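Long-range contacts in putative PLP-dependent aminotransferase (Bacillus cereus ATCC 10987, PDB 3JU7), which probably acts as a pyridoxal-phosphate-dependent transaminase of the DegT/DnrJ/EryC1 family, although its substrate is not established: residues E3-L8 against P351-M356; I313-Y318 against R346-P351; E262-L267 against E359-I364; A162-G167 against I287-P292. All coordinates share one frame; numbering follows the deposited sequence.

The four contacts illustrate how chemistry follows place in a fold. Interaction 4 is the innermost, about 7 Å from the centre of the chain to its own centre, and relies on van der Waals packing of isoleucine methyls on backbone and a shared water. Interactions 1 and 2 are buried as well, meet at Pro-351, and tie the chain's beginning and residues 313-318 to strand 347-350 and the loop that follows it. Hydrogen bonds matter in both, but interaction 2 is richer in them. Interaction 3 lies farthest out and is partly buried; it pairs two helices by carbon contacts. Strands 347-350 and 291-294 are neighbours, so interactions 2 and 4 reach the same sheet.

Interaction 1 of 4, residues E3-L8 against P351-M356; sequences ENIPFL and PLWEGM
Trp-353 meets the extended N-terminal segment through the nitrogen-bearing side of its indole. NE1 donates to Pro-6 O at 2.9 Å, a moderately bent bond (149°) whose acceptor stands somewhat out of the ring plane. Next along the rim, CD1 of Trp-353 lies 3.3 Å from Phe-7 O, which sits in the plane at the ring edge, so two successive carbonyls line one side of the indole. The benzo part is used differently: CZ2 of Trp-353 is 3.9 Å from Pro-6 CD and also packs on Ile-5 CG2, the side chains crossing at about a right angle. In Ile-5, CG2 is anti to the backbone N, and this methyl also touches Pro-351, whose CG is 4.1 Å away. Pro-351 adds its CB, 3.7 Å from Pro-6 O, and its CD lies 4.5 Å from Phe-7 CD1.

Outside this first shell, the indole is backed from within its own loop. A type II turn from Trp-353 to Met-356, closed by Met-356 N bonding to Trp-353 O at 3.0 Å and with Gly-355 at a positive phi (105°), folds the selenomethionine Met-356 back until its CE lies over one indole face, toward the rim. Ile-5 is held in turn by backbone hydrogen bonds to Lys-312 and Glu-314. The N-terminal segment thus lies between the 312-316 region and the loop that joins strand 347-350 to helix 358-368; Ile-5 leans on Ile-360 and Gln-363 of that helix, while Leu-352 and Met-356 face helix 250-270.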
# COMPACT_ATOMS: atom_id res chain seq x y z
N GLU A 3 -4.62 -32.67 -12.34
CA GLU A 3 -6.03 -33.09 -12.54
C GLU A 3 -6.83 -31.96 -13.22
O GLU A 3 -7.19 -32.09 -14.39
CB GLU A 3 -6.67 -33.51 -11.20
N ASN A 4 -7.10 -30.87 -12.51
CA ASN A 4 -7.72 -29.68 -13.11
C ASN A 4 -6.61 -28.75 -13.55
O ASN A 4 -5.56 -28.68 -12.91
CB ASN A 4 -8.62 -28.95 -12.11
N ILE A 5 -6.81 -28.06 -14.66
CA ILE A 5 -5.86 -27.07 -15.11
C ILE A 5 -6.40 -25.75 -14.56
O ILE A 5 -7.44 -25.27 -14.99
CB ILE A 5 -5.71 -27.06 -16.64
CG1 ILE A 5 -5.06 -28.36 -17.12
CG2 ILE A 5 -4.87 -25.87 -17.07
CD1 ILE A 5 -5.31 -28.68 -18.63
N PRO A 6 -5.73 -25.19 -13.55
CA PRO A 6 -6.20 -23.95 -12.94
C PRO A 6 -5.77 -22.73 -13.74
O PRO A 6 -4.82 -22.82 -14.52
CB PRO A 6 -5.48 -23.93 -11.62
CG PRO A 6 -4.17 -24.62 -11.95
CD PRO A 6 -4.54 -25.71 -12.88
N PHE A 7 -6.44 -21.60 -13.52
CA PHE A 7 -6.17 -20.40 -14.35
C PHE A 7 -4.81 -19.81 -14.01
O PHE A 7 -4.04 -19.50 -14.90
CB PHE A 7 -7.25 -19.31 -14.25
CG PHE A 7 -6.92 -18.06 -15.03
CD1 PHE A 7 -7.01 -18.05 -16.41
CD2 PHE A 7 -6.46 -16.91 -14.38
CE1 PHE A 7 -6.68 -16.91 -17.14
CE2 PHE A 7 -6.12 -15.79 -15.09
CZ PHE A 7 -6.24 -15.79 -16.49
N LEU A 8 -4.53 -19.66 -12.72
CA LEU A 8 -3.26 -19.13 -12.31
C LEU A 8 -2.51 -20.12 -11.43
O LEU A 8 -3.09 -20.85 -10.64
CB LEU A 8 -3.41 -17.76 -11.64
CG LEU A 8 -4.25 -17.55 -10.38
CD1 LEU A 8 -4.21 -16.06 -10.07
CD2 LEU A 8 -5.70 -18.00 -10.51
N PRO A 351 -5.37 -20.24 -19.77
CA PRO A 351 -4.30 -20.37 -18.82
C PRO A 351 -2.93 -20.51 -19.45
O PRO A 351 -2.75 -21.16 -20.49
CB PRO A 351 -4.67 -21.62 -18.00
CG PRO A 351 -5.81 -22.22 -18.64
CD PRO A 351 -6.45 -21.22 -19.53
N LEU A 352 -1.98 -19.89 -18.78
CA LEU A 352 -0.59 -19.94 -19.12
C LEU A 352 0.15 -19.68 -17.82
O LEU A 352 -0.15 -18.74 -17.15
CB LEU A 352 -0.26 -18.88 -20.15
CG LEU A 352 1.10 -18.92 -20.87
CD1 LEU A 352 1.03 -18.09 -22.19
CD2 LEU A 352 2.20 -18.41 -19.99
N TRP A 353 1.06 -20.57 -17.42
CA TRP A 353 1.87 -20.37 -16.22
C TRP A 353 3.12 -21.22 -16.33
O TRP A 353 3.15 -22.16 -17.12
CB TRP A 353 1.14 -20.72 -14.91
CG TRP A 353 0.01 -21.69 -15.03
CD1 TRP A 353 -1.31 -21.37 -15.16
CD2 TRP A 353 0.08 -23.12 -15.03
NE1 TRP A 353 -2.07 -22.51 -15.23
CE2 TRP A 353 -1.23 -23.60 -15.16
CE3 TRP A 353 1.13 -24.03 -14.93
CZ2 TRP A 353 -1.53 -24.95 -15.19
CZ3 TRP A 353 0.84 -25.37 -14.95
CH2 TRP A 353 -0.48 -25.82 -15.09
N GLU A 354 4.14 -20.86 -15.53
CA GLU A 354 5.42 -21.55 -15.54
C GLU A 354 5.17 -22.99 -15.17
O GLU A 354 4.50 -23.27 -14.18
CB GLU A 354 6.41 -20.94 -14.53
CG GLU A 354 6.86 -19.49 -14.84
CD GLU A 354 7.79 -18.93 -13.76
OE1 GLU A 354 8.74 -19.63 -13.39
OE2 GLU A 354 7.56 -17.80 -13.26
N GLY A 355 5.68 -23.89 -15.98
CA GLY A 355 5.50 -25.31 -15.74
C GLY A 355 4.50 -25.89 -16.68
O GLY A 355 4.47 -27.08 -16.84
N MSE A 356 3.68 -25.07 -17.31
CA MSE A 356 2.76 -25.63 -18.31
C MSE A 356 3.51 -26.44 -19.39
O MSE A 356 4.46 -25.95 -19.99
CB MSE A 356 1.94 -24.53 -18.95
CG MSE A 356 0.75 -25.10 -19.69
SE MSE A 356 -0.45 -23.71 -20.12
CE MSE A 356 -1.28 -23.43 -18.42

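Interaction 2 of 4, residues I313-Y318 against R346-P351; sequences IEARLY and RIVSLP
Arg-316 and Ser-349 form a single antiparallel bridge, a hydrogen-bonded pair in which each backbone satisfies the other: Arg-316 N donates to Ser-349 O at 3.0 Å, and Ser-349 N returns a bond to Arg-316 O at 2.7 Å. The side chain of Ser-349 extends the pairing. Its OG, anti to the carbonyl carbon (chi1 -59°), accepts from Tyr-318 N at 3.1 Å with a fairly straight N-H (161°), and lies near the plane of the tyrosine ring at its edge. A water 2.6 Å from Ser-349 OG donates to Tyr-318 O at 2.9 Å and, weakly, to Val-348 O, so the backbone of Tyr-318 is served at both its N and its O.

Strand 347-350 uses its other edge for strand 291-294, through backbone bonds from Val-348 and Leu-350 to Ile-293 and Met-291. Through their one bridge residues 313-318 border this two-stranded antiparallel sheet without forming a regular strand, an arrangement consistent with the small C-terminal domain of fold type I aminotransferases.

Toward one end, Ala-315 CB packs on Val-348 and Leu-350, and Ile-313 and Pro-351 cross at about a right angle, CG2 touching CG. Leading away from the strand, the Arg-316 guanidinium is held by partners in its plane. NE, 3.0 Å from Glu-314 OE2, and NH2 both grip that one oxygen, side-on, NH2 on its syn lone pair; NH1 bonds to Tyr-318 OH at 2.9 Å. Glu-314 OE1 accepts from Phe-7 N. Arg-316 NH1 also nears Arg-224 NE of the second subunit, a like charge whose repulsion the Glu-314 salt bridge may partly offset.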
# COMPACT_ATOMS: atom_id res chain seq x y z
N ILE A 313 -10.92 -27.31 -17.13
CA ILE A 313 -10.03 -26.20 -17.46
C ILE A 313 -10.63 -24.86 -17.08
O ILE A 313 -11.69 -24.47 -17.57
CB ILE A 313 -9.70 -26.18 -18.95
CG1 ILE A 313 -9.05 -27.50 -19.39
CG2 ILE A 313 -8.79 -25.01 -19.28
CD1 ILE A 313 -8.91 -27.62 -20.89
N GLU A 314 -9.94 -24.12 -16.22
CA GLU A 314 -10.40 -22.81 -15.80
C GLU A 314 -9.80 -21.70 -16.69
O GLU A 314 -8.60 -21.39 -16.58
CB GLU A 314 -10.00 -22.57 -14.33
CG GLU A 314 -10.57 -21.28 -13.72
CD GLU A 314 -9.74 -20.72 -12.59
OE1 GLU A 314 -8.81 -21.40 -12.11
OE2 GLU A 314 -10.00 -19.55 -12.21
N ALA A 315 -10.63 -21.13 -17.57
CA ALA A 315 -10.30 -19.90 -18.30
C ALA A 315 -11.00 -18.77 -17.56
O ALA A 315 -11.87 -19.02 -16.73
CB ALA A 315 -10.85 -19.95 -19.74
N ARG A 316 -10.65 -17.53 -17.88
CA ARG A 316 -11.38 -16.38 -17.38
C ARG A 316 -11.70 -15.42 -18.54
O ARG A 316 -11.37 -15.71 -19.69
CB ARG A 316 -10.60 -15.67 -16.26
CG ARG A 316 -10.44 -16.53 -15.03
CD ARG A 316 -9.85 -15.75 -13.88
NE ARG A 316 -9.47 -16.62 -12.77
CZ ARG A 316 -8.86 -16.21 -11.65
NH1 ARG A 316 -8.58 -14.94 -11.44
NH2 ARG A 316 -8.55 -17.10 -10.72
N LEU A 317 -12.33 -14.29 -18.21
CA LEU A 317 -12.74 -13.29 -19.18
C LEU A 317 -12.25 -11.89 -18.76
O LEU A 317 -13.02 -11.10 -18.23
CB LEU A 317 -14.28 -13.28 -19.26
CG LEU A 317 -15.00 -14.58 -19.60
CD1 LEU A 317 -16.48 -14.39 -19.37
CD2 LEU A 317 -14.69 -15.05 -21.04
N TYR A 318 -10.96 -11.62 -18.98
CA TYR A 318 -10.39 -10.30 -18.80
C TYR A 318 -10.50 -9.49 -20.13
O TYR A 318 -9.73 -9.75 -21.06
CB TYR A 318 -8.92 -10.45 -18.36
CG TYR A 318 -8.82 -11.00 -16.95
CD1 TYR A 318 -9.31 -10.26 -15.87
CD2 TYR A 318 -8.29 -12.27 -16.70
CE1 TYR A 318 -9.26 -10.76 -14.57
CE2 TYR A 318 -8.22 -12.78 -15.39
CZ TYR A 318 -8.73 -12.02 -14.34
OH TYR A 318 -8.69 -12.50 -13.05
N ARG A 346 -16.21 -11.21 -26.89
CA ARG A 346 -15.38 -12.18 -27.58
C ARG A 346 -14.11 -12.59 -26.83
O ARG A 346 -13.57 -13.66 -27.08
CB ARG A 346 -14.98 -11.63 -28.97
CG ARG A 346 -16.14 -11.48 -29.95
CD ARG A 346 -15.65 -11.05 -31.31
NE ARG A 346 -14.76 -12.04 -31.90
CZ ARG A 346 -13.89 -11.83 -32.89
NH1 ARG A 346 -13.75 -10.64 -33.47
NH2 ARG A 346 -13.15 -12.84 -33.33
N ILE A 347 -13.62 -11.73 -25.94
CA ILE A 347 -12.36 -12.01 -25.24
C ILE A 347 -12.46 -13.23 -24.30
O ILE A 347 -13.45 -13.42 -23.59
CB ILE A 347 -11.82 -10.74 -24.51
CG1 ILE A 347 -10.34 -10.91 -24.11
CG2 ILE A 347 -12.74 -10.34 -23.32
CD1 ILE A 347 -9.38 -10.96 -25.25
N VAL A 348 -11.40 -14.05 -24.34
CA VAL A 348 -11.20 -15.20 -23.46
C VAL A 348 -9.76 -15.16 -22.97
O VAL A 348 -8.87 -14.75 -23.72
CB VAL A 348 -11.46 -16.55 -24.21
CG1 VAL A 348 -10.99 -17.75 -23.37
CG2 VAL A 348 -12.96 -16.67 -24.58
N SER A 349 -9.55 -15.53 -21.69
CA SER A 349 -8.23 -15.57 -21.06
C SER A 349 -7.86 -17.02 -20.80
O SER A 349 -8.47 -17.68 -19.96
CB SER A 349 -8.24 -14.78 -19.74
OG SER A 349 -8.60 -13.42 -19.92
N LEU A 350 -6.89 -17.55 -21.54
CA LEU A 350 -6.59 -18.97 -21.43
C LEU A 350 -5.39 -19.14 -20.52
O LEU A 350 -4.48 -18.30 -20.50
CB LEU A 350 -6.35 -19.63 -22.78
CG LEU A 350 -7.49 -19.58 -23.80
CD1 LEU A 350 -7.04 -20.16 -25.14
CD2 LEU A 350 -8.71 -20.33 -23.30
N PRO A 351 -5.37 -20.24 -19.77
CA PRO A 351 -4.30 -20.37 -18.82
C PRO A 351 -2.93 -20.51 -19.45
O PRO A 351 -2.75 -21.16 -20.49
CB PRO A 351 -4.67 -21.62 -18.00
CG PRO A 351 -5.81 -22.22 -18.64
CD PRO A 351 -6.45 -21.22 -19.53
O HOH W 1 -8.08 -11.94 -22.05

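Interaction 3 of 4, residues E262-L267 against E359-I364; sequences EWYKQL and EIVEQI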
# COMPACT_ATOMS: atom_id res chain seq x y z
N GLU A 262 4.60 -19.59 -27.76
CA GLU A 262 4.94 -20.18 -29.06
C GLU A 262 4.12 -21.46 -29.27
O GLU A 262 3.56 -21.66 -30.36
CB GLU A 262 6.44 -20.54 -29.15
CG GLU A 262 7.47 -19.36 -29.14
CD GLU A 262 8.93 -19.85 -29.19
OE1 GLU A 262 9.18 -20.89 -29.83
OE2 GLU A 262 9.84 -19.22 -28.59
N TRP A 263 4.06 -22.32 -28.26
CA TRP A 263 3.29 -23.56 -28.38
C TRP A 263 1.80 -23.28 -28.63
O TRP A 263 1.13 -23.95 -29.43
CB TRP A 263 3.41 -24.41 -27.11
CG TRP A 263 4.71 -25.08 -26.91
CD1 TRP A 263 5.60 -25.47 -27.87
CD2 TRP A 263 5.26 -25.51 -25.65
NE1 TRP A 263 6.67 -26.08 -27.29
CE2 TRP A 263 6.49 -26.13 -25.93
CE3 TRP A 263 4.83 -25.44 -24.32
CZ2 TRP A 263 7.31 -26.66 -24.93
CZ3 TRP A 263 5.64 -25.96 -23.34
CH2 TRP A 263 6.86 -26.55 -23.64
N TYR A 264 1.28 -22.31 -27.91
CA TYR A 264 -0.10 -21.93 -28.09
C TYR A 264 -0.32 -21.52 -29.55
O TYR A 264 -1.30 -21.95 -30.18
CB TYR A 264 -0.46 -20.78 -27.15
CG TYR A 264 -1.34 -21.14 -25.97
CD1 TYR A 264 -2.63 -21.62 -26.15
CD2 TYR A 264 -0.90 -20.94 -24.67
CE1 TYR A 264 -3.45 -21.92 -25.08
CE2 TYR A 264 -1.71 -21.24 -23.60
CZ TYR A 264 -2.98 -21.71 -23.79
OH TYR A 264 -3.81 -21.94 -22.70
N LYS A 265 0.58 -20.70 -30.09
CA LYS A 265 0.41 -20.16 -31.43
C LYS A 265 0.47 -21.27 -32.47
O LYS A 265 -0.37 -21.35 -33.38
CB LYS A 265 1.46 -19.09 -31.72
CG LYS A 265 1.22 -17.83 -30.91
CD LYS A 265 2.32 -16.77 -30.97
CE LYS A 265 2.33 -15.96 -29.66
NZ LYS A 265 3.01 -14.64 -29.75
N GLN A 266 1.43 -22.17 -32.30
CA GLN A 266 1.59 -23.29 -33.22
C GLN A 266 0.40 -24.23 -33.18
O GLN A 266 -0.08 -24.67 -34.23
CB GLN A 266 2.84 -24.09 -32.90
CG GLN A 266 4.14 -23.36 -33.18
CD GLN A 266 5.36 -24.10 -32.62
OE1 GLN A 266 5.34 -24.65 -31.51
NE2 GLN A 266 6.45 -24.11 -33.40
N LEU A 267 -0.06 -24.55 -31.97
CA LEU A 267 -1.17 -25.48 -31.80
C LEU A 267 -2.48 -24.89 -32.28
O LEU A 267 -3.31 -25.62 -32.81
CB LEU A 267 -1.31 -25.95 -30.35
CG LEU A 267 -0.26 -26.97 -29.87
CD1 LEU A 267 -0.25 -27.12 -28.32
CD2 LEU A 267 -0.47 -28.32 -30.59
N GLU A 359 1.90 -30.66 -23.76
CA GLU A 359 0.71 -31.51 -23.76
C GLU A 359 -0.46 -30.82 -23.05
O GLU A 359 -1.61 -31.04 -23.40
CB GLU A 359 0.96 -32.95 -23.22
CG GLU A 359 1.69 -33.05 -21.86
CD GLU A 359 3.24 -33.07 -21.96
OE1 GLU A 359 3.78 -33.06 -23.09
OE2 GLU A 359 3.92 -33.11 -20.89
N ILE A 360 -0.17 -29.95 -22.08
CA ILE A 360 -1.25 -29.19 -21.44
C ILE A 360 -1.83 -28.15 -22.40
O ILE A 360 -3.05 -28.07 -22.52
CB ILE A 360 -0.82 -28.59 -20.11
CG1 ILE A 360 -0.61 -29.71 -19.10
CG2 ILE A 360 -1.89 -27.63 -19.57
CD1 ILE A 360 0.09 -29.27 -17.84
N VAL A 361 -0.98 -27.40 -23.11
CA VAL A 361 -1.49 -26.45 -24.13
C VAL A 361 -2.40 -27.20 -25.15
O VAL A 361 -3.52 -26.77 -25.42
CB VAL A 361 -0.35 -25.72 -24.88
CG1 VAL A 361 -0.91 -24.73 -25.87
CG2 VAL A 361 0.58 -25.00 -23.92
N GLU A 362 -1.89 -28.32 -25.67
CA GLU A 362 -2.64 -29.17 -26.60
C GLU A 362 -4.02 -29.58 -26.06
O GLU A 362 -5.01 -29.40 -26.76
CB GLU A 362 -1.81 -30.39 -27.01
CG GLU A 362 -2.51 -31.35 -28.00
CD GLU A 362 -1.59 -32.41 -28.61
OE1 GLU A 362 -0.54 -32.78 -28.03
OE2 GLU A 362 -1.93 -32.88 -29.70
N GLN A 363 -4.09 -30.11 -24.84
CA GLN A 363 -5.39 -30.35 -24.21
C GLN A 363 -6.28 -29.16 -24.44
O GLN A 363 -7.38 -29.29 -24.93
CB GLN A 363 -5.29 -30.49 -22.68
CG GLN A 363 -4.82 -31.82 -22.09
CD GLN A 363 -5.09 -31.91 -20.56
OE1 GLN A 363 -6.17 -31.53 -20.07
NE2 GLN A 363 -4.10 -32.42 -19.80
N ILE A 364 -5.77 -27.99 -24.08
CA ILE A 364 -6.56 -26.76 -24.04
C ILE A 364 -7.00 -26.39 -25.44
O ILE A 364 -8.19 -26.23 -25.69
CB ILE A 364 -5.77 -25.60 -23.36
CG1 ILE A 364 -5.59 -25.89 -21.86
CG2 ILE A 364 -6.46 -24.26 -23.56
CD1 ILE A 364 -4.58 -24.95 -21.15
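Tyr-264 and Val-361 are brought together by their side-chain torsions. In Val-361, CG1 is anti to the backbone N (chi1 -178°), while the chi1 of Tyr-264, -107°, lies away from the staggered positions and places CG; the turn about chi2 then presents the ring face to that methyl. CG1 of Val-361 stands 3.7 Å from the centroid of the Tyr-264 ring, close to its normal but displaced toward the rim: a CH-pi contact. The same methyl is pressed from another direction by Leu-267, whose CD1 is 3.5 Å from Val-361 CG1, tighter than usual for two carbons. Leu-267 CD1 also comes within 3.3 Å of Glu-362 N and rests on Glu-362 CB, so this leucine reaches right up to the backbone of the facing helix. Trp-263 adds a looser touch, CE3 to Val-361 CG2 at 4.3 Å.

Ile-364 meets the far edge of the Tyr-264 ring, its CG2 near the ring plane and its CD1 3.5 Å from Tyr-264 OH. The hydroxyl itself is hydrogen-bonded to Pro-351 O, which anchors the ring beyond these apolar neighbours. No hydrogen bond joins the two helical segments.

Their axes approach to 9.5 Å at a crossing angle of -41°, with the chains running in roughly the same direction. Helix 250-270 thus packs against helix 358-368 through residues spaced three and four apart, the usual pattern of helix-helix packing, here consistent with the C-terminal domain of a fold type I aminotransferase.

Interaction 4 of 4, residues A162-G167 against I287-P292; sequences AAPGFG and IQQFMP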
# COMPACT_ATOMS: atom_id res chain seq x y z
N ALA A 162 1.03 -0.07 -17.26
CA ALA A 162 1.69 -1.19 -17.90
C ALA A 162 1.87 -2.27 -16.83
O ALA A 162 2.90 -2.93 -16.78
CB ALA A 162 3.06 -0.73 -18.47
N ALA A 163 0.87 -2.41 -15.96
CA ALA A 163 0.94 -3.32 -14.80
C ALA A 163 1.51 -4.68 -15.13
O ALA A 163 2.38 -5.16 -14.42
CB ALA A 163 -0.44 -3.46 -14.11
N PRO A 164 1.06 -5.31 -16.23
CA PRO A 164 1.59 -6.65 -16.50
C PRO A 164 2.79 -6.75 -17.45
O PRO A 164 3.13 -7.85 -17.89
CB PRO A 164 0.38 -7.38 -17.10
CG PRO A 164 -0.50 -6.35 -17.63
CD PRO A 164 -0.16 -5.03 -17.02
N GLY A 165 3.45 -5.64 -17.74
CA GLY A 165 4.39 -5.58 -18.85
C GLY A 165 5.84 -5.42 -18.46
O GLY A 165 6.64 -5.16 -19.32
N PHE A 166 6.19 -5.56 -17.19
CA PHE A 166 7.60 -5.46 -16.84
C PHE A 166 8.36 -6.60 -17.47
O PHE A 166 7.93 -7.74 -17.42
CB PHE A 166 7.79 -5.48 -15.33
CG PHE A 166 9.13 -5.06 -14.89
CD1 PHE A 166 9.53 -3.73 -15.01
CD2 PHE A 166 10.03 -5.98 -14.34
CE1 PHE A 166 10.78 -3.33 -14.60
CE2 PHE A 166 11.28 -5.60 -13.94
CZ PHE A 166 11.67 -4.27 -14.07
N GLY A 167 9.54 -6.30 -18.00
CA GLY A 167 10.34 -7.27 -18.68
C GLY A 167 10.06 -7.32 -20.16
O GLY A 167 10.68 -8.09 -20.85
N ILE A 287 4.52 -9.80 -23.46
CA ILE A 287 4.93 -10.78 -22.46
C ILE A 287 3.63 -11.25 -21.79
O ILE A 287 2.79 -10.42 -21.43
CB ILE A 287 5.95 -10.21 -21.46
CG1 ILE A 287 6.41 -11.30 -20.53
CG2 ILE A 287 5.38 -9.03 -20.62
CD1 ILE A 287 7.47 -10.81 -19.61
N GLN A 288 3.46 -12.55 -21.66
CA GLN A 288 2.14 -13.09 -21.35
C GLN A 288 1.90 -13.68 -19.94
O GLN A 288 2.54 -14.63 -19.48
CB GLN A 288 1.75 -14.09 -22.42
CG GLN A 288 1.81 -13.47 -23.81
CD GLN A 288 0.91 -14.18 -24.73
OE1 GLN A 288 0.97 -15.40 -24.83
NE2 GLN A 288 0.03 -13.45 -25.38
N GLN A 289 0.93 -13.07 -19.28
CA GLN A 289 0.41 -13.46 -17.98
C GLN A 289 -0.54 -14.65 -18.16
O GLN A 289 -0.68 -15.48 -17.30
CB GLN A 289 -0.36 -12.26 -17.44
CG GLN A 289 -0.88 -12.36 -16.08
CD GLN A 289 -1.53 -11.08 -15.65
OE1 GLN A 289 -2.03 -10.98 -14.53
NE2 GLN A 289 -1.57 -10.08 -16.55
N PHE A 290 -1.25 -14.63 -19.28
CA PHE A 290 -2.20 -15.66 -19.71
C PHE A 290 -2.29 -15.47 -21.24
O PHE A 290 -1.58 -14.61 -21.78
CB PHE A 290 -3.58 -15.49 -19.04
CG PHE A 290 -4.11 -14.08 -19.04
CD1 PHE A 290 -4.79 -13.57 -20.16
CD2 PHE A 290 -3.97 -13.27 -17.91
CE1 PHE A 290 -5.31 -12.25 -20.14
CE2 PHE A 290 -4.49 -11.96 -17.86
CZ PHE A 290 -5.17 -11.44 -18.98
N MSE A 291 -3.08 -16.29 -21.92
CA MSE A 291 -3.15 -16.24 -23.38
C MSE A 291 -4.50 -15.61 -23.75
O MSE A 291 -5.55 -16.25 -23.64
CB MSE A 291 -2.96 -17.65 -23.99
CG MSE A 291 -3.25 -17.74 -25.48
SE MSE A 291 -2.28 -16.48 -26.57
CE MSE A 291 -0.55 -17.16 -26.18
N PRO A 292 -4.48 -14.33 -24.14
CA PRO A 292 -5.72 -13.70 -24.54
C PRO A 292 -6.07 -14.04 -25.99
O PRO A 292 -5.18 -14.12 -26.84
CB PRO A 292 -5.43 -12.19 -24.39
CG PRO A 292 -4.04 -12.08 -23.89
CD PRO A 292 -3.36 -13.39 -24.17
O HOH W 2 1.39 -9.83 -19.29
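Ile-287 spreads its branches over the backbone of residues 164-167. Its CG2 lies 3.7 Å from Pro-164 O and 4.0 Å from Gly-165 CA. CG1 is anti to the backbone N (chi1 -176°) and carries the chain onward, extended, until CD1 reaches Phe-166 O at 3.8 Å and the neighbourhood of Gly-167. One isoleucine thus passes along consecutive peptide units, two of whose residues are glycines without side chains. Beside it, Gln-289 and Pro-164 meet obliquely: the extended glutamine chain sets NE2 3.4 Å from Pro-164 CB, a packing contact of the amide.

Pro-164 and Gly-165 belong to a type I turn that starts at Ala-162, with Gly-165 N bonding to Ala-162 O at 2.9 Å. The turn follows strand 159-161 and is kept in place partly by backbone bonds of Ala-162 and Ala-163 to Ile-184 and Ser-186 of strand 182-186. Ile-287 in turn packs on Trp-250 and Leu-254 of helix 250-270, so the contact joins the mixed sheet's edge region to that helix and to the approach to strand 291-294.

Between the two segments no direct hydrogen bond forms. A water instead donates to Pro-164 O at 3.0 Å and to Ile-287 O at 2.6 Å, and accepts weakly from Gln-289 N. Two carbonyls of buried residues are thereby satisfied together, which implies a union made by van der Waals packing of isoleucine methyls on backbone, with a shared water as the polar link.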